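Local coordinates for DNA polymerase III subunit beta (Pseudomonas aeruginosa, PDB 4TSZ), which tethers DNA polymerases and other proteins to DNA as a sliding clamp and so confers processivity on them, at residues E336-I341 with A349-A354. Residues are numbered along the deposited sequence; the frame is centred on the assembly and turned at random.
Sequences EQVRFI and ALVHEA
The guanidinium of Arg339 carries His352 CB over one face, offset toward its rim, with NH2 3.4 Å from that carbon; the imidazole lies displaced to one side of that face, its plane 21° from the guanidinium. A bend at chi3 (-73°) brings NE toward the end of 349-354, and NE and NH2 each donate a hydrogen bond of 3.0 Å to Glu353 O, a side-on grip on one atom, which lies 17° out of the guanidinium plane. A long, multi-donor side chain suits this spot: NH2 also salt-bridges Asp357. His352 offers both a ring edge, where the long arm of Ile341 brings CD1 to CD2 (3.8 Å), and an ND1 that hydrogen-bonds to Ser359 O. On the other side of the sheet, flat Phe340 gives Val351 CG2 a face to pack on, a CH-pi contact 4.0 Å from the centroid; Val338 CG1 lies at the ring edge.

The strands form an antiparallel beta hairpin in the clamp's C-terminal domain, flanked by strands 256-261 and 359-363. Reciprocal backbone hydrogen bonds join Arg339 with His352 and Ile341 with Leu350. Branched, apolar Val338 and Val351 fit the helix-covered face, touching CG2 to CG1 at 3.5 Å, where Leu265 packs on Val338 and Phe340. Ala354 CB packs against Gln337 CB.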
ATOM      1  N   GLU E 336       2.216  -1.661 -29.645  1.00 46.67           N
ATOM      2  CA  GLU E 336       3.261  -2.679 -29.531  1.00 46.42           C
ATOM      3  C   GLU E 336       4.625  -2.115 -29.962  1.00 50.69           C
ATOM      4  O   GLU E 336       5.651  -2.445 -29.364  1.00 49.56           O
ATOM      5  CB  GLU E 336       2.879  -3.821 -30.452  1.00 48.50           C
ATOM      6  CG  GLU E 336       3.582  -5.114 -30.162  1.00 53.45           C
ATOM      7  CD  GLU E 336       2.899  -6.209 -30.935  1.00 51.63           C
ATOM      8  OE1 GLU E 336       1.919  -6.774 -30.402  1.00 43.94           O
ATOM      9  OE2 GLU E 336       3.308  -6.465 -32.090  1.00 50.75           O
ATOM     10  N   GLN E 337       4.619  -1.282 -31.015  1.00 48.27           N
ATOM     11  CA  GLN E 337       5.805  -0.619 -31.529  1.00 48.02           C
ATOM     12  C   GLN E 337       5.800   0.843 -31.092  1.00 50.51           C
ATOM     13  O   GLN E 337       4.740   1.438 -30.845  1.00 48.06           O
ATOM     14  CB  GLN E 337       5.907  -0.735 -33.054  1.00 51.03           C
ATOM     15  CG  GLN E 337       6.276  -2.135 -33.526  1.00 63.82           C
ATOM     16  CD  GLN E 337       6.607  -2.162 -34.994  1.00 74.19           C
ATOM     17  OE1 GLN E 337       5.834  -1.702 -35.841  1.00 72.94           O
ATOM     18  NE2 GLN E 337       7.760  -2.717 -35.330  1.00 61.39           N
ATOM     19  N   VAL E 338       6.997   1.408 -30.989  1.00 46.85           N
ATOM     20  CA  VAL E 338       7.198   2.785 -30.578  1.00 46.37           C
ATOM     21  C   VAL E 338       8.179   3.462 -31.537  1.00 51.88           C
ATOM     22  O   VAL E 338       9.155   2.839 -31.984  1.00 52.37           O
ATOM     23  CB  VAL E 338       7.574   2.893 -29.067  1.00 47.54           C
ATOM     24  CG1 VAL E 338       8.848   2.129 -28.715  1.00 46.72           C
ATOM     25  CG2 VAL E 338       7.662   4.339 -28.607  1.00 47.09           C
ATOM     26  N   ARG E 339       7.876   4.712 -31.896  1.00 48.01           N
ATOM     27  CA  ARG E 339       8.717   5.514 -32.778  1.00 48.60           C
ATOM     28  C   ARG E 339       9.493   6.542 -31.968  1.00 50.76           C
ATOM     29  O   ARG E 339       8.905   7.283 -31.179  1.00 48.45           O
ATOM     30  CB  ARG E 339       7.880   6.230 -33.850  1.00 48.24           C
ATOM     31  CG  ARG E 339       7.364   5.340 -34.961  1.00 55.78           C
ATOM     32  CD  ARG E 339       6.615   6.167 -36.003  1.00 60.85           C
ATOM     33  NE  ARG E 339       5.308   6.633 -35.519  1.00 61.27           N
ATOM     34  CZ  ARG E 339       4.779   7.823 -35.793  1.00 74.78           C
ATOM     35  NH1 ARG E 339       5.446   8.700 -36.537  1.00 65.32           N
ATOM     36  NH2 ARG E 339       3.584   8.151 -35.317  1.00 57.06           N
ATOM     37  N   PHE E 340      10.815   6.572 -32.162  1.00 48.01           N
ATOM     38  CA  PHE E 340      11.727   7.547 -31.563  1.00 47.42           C
ATOM     39  C   PHE E 340      12.292   8.334 -32.739  1.00 53.99           C
ATOM     40  O   PHE E 340      12.738   7.742 -33.728  1.00 55.00           O
ATOM     41  CB  PHE E 340      12.861   6.860 -30.786  1.00 48.79           C
ATOM     42  CG  PHE E 340      12.509   6.448 -29.377  1.00 49.04           C
ATOM     43  CD1 PHE E 340      11.742   5.313 -29.136  1.00 52.03           C
ATOM     44  CD2 PHE E 340      12.959   7.181 -28.290  1.00 50.18           C
ATOM     45  CE1 PHE E 340      11.415   4.935 -27.828  1.00 51.56           C
ATOM     46  CE2 PHE E 340      12.658   6.786 -26.983  1.00 52.09           C
ATOM     47  CZ  PHE E 340      11.879   5.673 -26.761  1.00 49.67           C
ATOM     48  N   ILE E 341      12.190   9.660 -32.676  1.00 50.48           N
ATOM     49  CA  ILE E 341      12.704  10.545 -33.717  1.00 51.32           C
ATOM     50  C   ILE E 341      13.778  11.404 -33.057  1.00 54.70           C
ATOM     51  O   ILE E 341      13.492  12.184 -32.151  1.00 51.66           O
ATOM     52  CB  ILE E 341      11.594  11.341 -34.461  1.00 55.21           C
ATOM     53  CG1 ILE E 341      10.551  10.374 -35.097  1.00 55.60           C
ATOM     54  CG2 ILE E 341      12.210  12.253 -35.536  1.00 58.06           C
ATOM     55  CD1 ILE E 341       9.139  10.964 -35.372  1.00 62.53           C
ATOM     56  N   ALA E 349      14.465  14.053 -27.918  1.00 48.22           N
ATOM     57  CA  ALA E 349      13.948  12.851 -28.550  1.00 47.03           C
ATOM     58  C   ALA E 349      12.451  13.146 -28.695  1.00 48.57           C
ATOM     59  O   ALA E 349      11.858  13.744 -27.795  1.00 46.13           O
ATOM     60  CB  ALA E 349      14.134  11.647 -27.646  1.00 46.60           C
ATOM     61  N   LEU E 350      11.866  12.791 -29.833  1.00 45.75           N
ATOM     62  CA  LEU E 350      10.435  12.907 -30.078  1.00 45.26           C
ATOM     63  C   LEU E 350       9.911  11.480 -30.113  1.00 49.24           C
ATOM     64  O   LEU E 350      10.497  10.621 -30.779  1.00 48.68           O
ATOM     65  CB  LEU E 350      10.126  13.649 -31.386  1.00 46.53           C
ATOM     66  CG  LEU E 350       8.640  13.770 -31.825  1.00 51.61           C
ATOM     67  CD1 LEU E 350       7.775  14.538 -30.797  1.00 50.24           C
ATOM     68  CD2 LEU E 350       8.533  14.429 -33.201  1.00 54.46           C
ATOM     69  N   VAL E 351       8.861  11.210 -29.329  1.00 44.72           N
ATOM     70  CA  VAL E 351       8.306   9.864 -29.222  1.00 43.37           C
ATOM     71  C   VAL E 351       6.818   9.853 -29.581  1.00 46.55           C
ATOM     72  O   VAL E 351       6.066  10.735 -29.162  1.00 44.77           O
ATOM     73  CB  VAL E 351       8.599   9.207 -27.838  1.00 45.34           C
ATOM     74  CG1 VAL E 351       8.295   7.710 -27.860  1.00 44.54           C
ATOM     75  CG2 VAL E 351      10.049   9.432 -27.406  1.00 45.10           C
ATOM     76  N   HIS E 352       6.409   8.849 -30.367  1.00 44.09           N
ATOM     77  CA  HIS E 352       5.031   8.649 -30.795  1.00 44.22           C
ATOM     78  C   HIS E 352       4.668   7.182 -30.722  1.00 47.23           C
ATOM     79  O   HIS E 352       5.549   6.319 -30.718  1.00 46.26           O
ATOM     80  CB  HIS E 352       4.862   9.054 -32.277  1.00 46.63           C
ATOM     81  CG  HIS E 352       5.046  10.499 -32.599  1.00 50.46           C
ATOM     82  ND1 HIS E 352       4.242  11.477 -32.041  1.00 51.64           N
ATOM     83  CD2 HIS E 352       5.874  11.074 -33.499  1.00 53.44           C
ATOM     84  CE1 HIS E 352       4.643  12.617 -32.577  1.00 52.07           C
ATOM     85  NE2 HIS E 352       5.619  12.423 -33.465  1.00 53.57           N
ATOM     86  N   GLU E 353       3.356   6.899 -30.793  1.00 45.32           N
ATOM     87  CA  GLU E 353       2.829   5.549 -30.952  1.00 45.99           C
ATOM     88  C   GLU E 353       3.157   5.159 -32.403  1.00 52.17           C
ATOM     89  O   GLU E 353       3.463   6.037 -33.217  1.00 51.56           O
ATOM     90  CB  GLU E 353       1.313   5.512 -30.722  1.00 47.21           C
ATOM     91  CG  GLU E 353       0.914   5.715 -29.274  1.00 48.47           C
ATOM     92  CD  GLU E 353      -0.512   5.345 -28.911  1.00 66.30           C
ATOM     93  OE1 GLU E 353      -1.425   5.544 -29.746  1.00 70.89           O
ATOM     94  OE2 GLU E 353      -0.721   4.881 -27.768  1.00 57.38           O
ATOM     95  N   ALA E 354       3.125   3.855 -32.720  1.00 52.12           N
ATOM     96  CA  ALA E 354       3.473   3.347 -34.043  1.00 54.25           C
ATOM     97  C   ALA E 354       2.621   3.849 -35.195  1.00 60.85           C
ATOM     98  O   ALA E 354       3.170   4.138 -36.261  1.00 61.22           O
ATOM     99  CB  ALA E 354       3.474   1.824 -34.037  1.00 55.41           C
TER